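Local coordinates for protein transcriptional repressor (Vibrio fischeri, PDB 3KV1) that is a SorC-family transcriptional repressor that probably binds DNA and senses a sugar or sugar phosphate effector through its putative sugar-binding domain, at the interface of chains A and B. Sequence-based numbering; all coordinates share one arbitrary frame. Chains: chain A/B, Transcriptional repressor.

The interface of chains A and B. Residues chain A 90-92, 121, 170; chain B 136-138, 141.
A:His92 lays its imidazole across the first turn of helix 137-147 of chain B, between B:Thr138 and B:Glu141. A:His92 itself is poorly ordered, so its contacts are read with caution. ND1 hydrogen-bonds to OE1 of B:Glu141 at 2.9 Å, the acceptor lying almost in the ring plane. The bond is bent, 142° at the hydrogen, and reaches the anti side, tilted 33° out of the plane of a carboxylate turned nearly perpendicular to the ring. B:Glu141 gets there with CG anti to its backbone N (chi1 -172°) and the chain extended beyond it, which carries the carboxylate out past the helix to the ND1 edge of the imidazole. Such a carboxylate would favour a protonated ring, though the charge is not seen. One face of the imidazole looks towards the B:Thr138 backbone N; CD2 lies close against B:Thr138 CB, a detail left doubtful by the disorder and an overly short approach to OG1. B:Thr138 OG1 reaches A:Gly90 O through a water, 2.9 Å from OG1 and 3.0 Å from that carbonyl oxygen.

Beside this, A:Pro121 sets CG over the face of B:His136, 3.6 Å from the ring centre, while A:Phe170 brings CE1 to 3.6 Å from NE2 of the same imidazole. B:His136 in turn accepts a hydrogen bond at ND1 from the B:Thr138 N, capping the helix start and helping to hold the ring's rotation. Repeated by the two-fold axis, this patch helps join the two putative sugar-binding domains, plausibly as in the repressor's own dimer.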
loop_
_atom_site.group_PDB
_atom_site.type_symbol
_atom_site.label_atom_id
_atom_site.label_comp_id
_atom_site.label_asym_id
_atom_site.label_seq_id
_atom_site.Cartn_x
_atom_site.Cartn_y
_atom_site.Cartn_z
ATOM N N GLY A 90 4.067 -4.272 4.430
ATOM C CA GLY A 90 4.635 -2.964 4.703
ATOM C C GLY A 90 5.129 -2.761 6.115
ATOM O O GLY A 90 4.749 -3.456 7.030
ATOM N N THR A 91 5.951 -1.731 6.271
ATOM C CA THR A 91 6.538 -1.388 7.555
ATOM C C THR A 91 6.092 0.022 7.954
ATOM O O THR A 91 5.860 0.858 7.085
ATOM C CB THR A 91 8.070 -1.441 7.432
ATOM O OG1 THR A 91 8.471 -0.685 6.282
ATOM C CG2 THR A 91 8.532 -2.883 7.239
ATOM N N HIS A 92 5.943 0.285 9.252
ATOM C CA HIS A 92 5.594 1.639 9.688
ATOM C C HIS A 92 6.817 2.521 9.842
ATOM O O HIS A 92 7.744 2.412 9.048
ATOM C CB HIS A 92 4.747 1.632 10.970
ATOM C CG HIS A 92 5.182 0.632 12.002
ATOM N ND1 HIS A 92 5.482 0.988 13.301
ATOM C CD2 HIS A 92 5.336 -0.711 11.937
ATOM C CE1 HIS A 92 5.810 -0.092 13.989
ATOM N NE2 HIS A 92 5.724 -1.137 13.184
ATOM N N PRO A 121 0.824 -5.922 6.981
ATOM C CA PRO A 121 2.151 -5.541 7.478
ATOM C C PRO A 121 3.206 -6.616 7.149
ATOM O O PRO A 121 2.872 -7.791 6.978
ATOM C CB PRO A 121 1.981 -5.490 9.006
ATOM C CG PRO A 121 0.652 -6.038 9.317
ATOM C CD PRO A 121 -0.121 -6.302 8.038
ATOM N N PHE A 170 8.658 -7.500 17.311
ATOM C CA PHE A 170 7.913 -8.638 16.783
ATOM C C PHE A 170 8.541 -9.989 17.175
ATOM O O PHE A 170 7.895 -11.037 17.069
ATOM C CB PHE A 170 7.760 -8.524 15.259
ATOM C CG PHE A 170 6.997 -7.291 14.802
ATOM C CD1 PHE A 170 5.618 -7.260 14.872
ATOM C CD2 PHE A 170 7.667 -6.196 14.251
ATOM C CE1 PHE A 170 4.901 -6.140 14.436
ATOM C CE2 PHE A 170 6.967 -5.084 13.804
ATOM C CZ PHE A 170 5.585 -5.054 13.903
ATOM N N HIS B 136 -2.799 -4.005 15.504
ATOM C CA HIS B 136 -1.433 -4.177 15.015
ATOM C C HIS B 136 -0.693 -2.834 14.923
ATOM O O HIS B 136 -1.230 -1.851 14.393
ATOM C CB HIS B 136 -1.452 -4.848 13.646
ATOM C CG HIS B 136 -0.095 -5.229 13.159
ATOM N ND1 HIS B 136 0.841 -4.295 12.764
ATOM C CD2 HIS B 136 0.516 -6.438 13.066
ATOM C CE1 HIS B 136 1.954 -4.915 12.415
ATOM N NE2 HIS B 136 1.777 -6.214 12.576
ATOM N N ALA B 137 0.528 -2.794 15.448
ATOM C CA ALA B 137 1.284 -1.537 15.524
ATOM C C ALA B 137 1.415 -0.797 14.168
ATOM O O ALA B 137 1.335 0.428 14.123
ATOM C CB ALA B 137 2.658 -1.760 16.145
ATOM N N THR B 138 1.610 -1.529 13.077
ATOM C CA THR B 138 1.790 -0.892 11.780
ATOM C C THR B 138 0.492 -0.209 11.298
ATOM O O THR B 138 0.539 0.891 10.710
ATOM C CB THR B 138 2.247 -1.917 10.741
ATOM O OG1 THR B 138 3.482 -2.496 11.180
ATOM C CG2 THR B 138 2.415 -1.247 9.370
ATOM N N GLU B 141 -0.339 2.895 13.547
ATOM C CA GLU B 141 0.476 4.068 13.289
ATOM C C GLU B 141 -0.123 4.875 12.143
ATOM O O GLU B 141 -0.223 6.094 12.232
ATOM C CB GLU B 141 1.943 3.744 12.975
ATOM C CG GLU B 141 2.791 5.002 12.918
ATOM C CD GLU B 141 4.259 4.721 12.627
ATOM O OE1 GLU B 141 4.830 3.785 13.236
ATOM O OE2 GLU B 141 4.846 5.449 11.793
HETATM O O HOH W 1 5.224 -4.384 9.821
#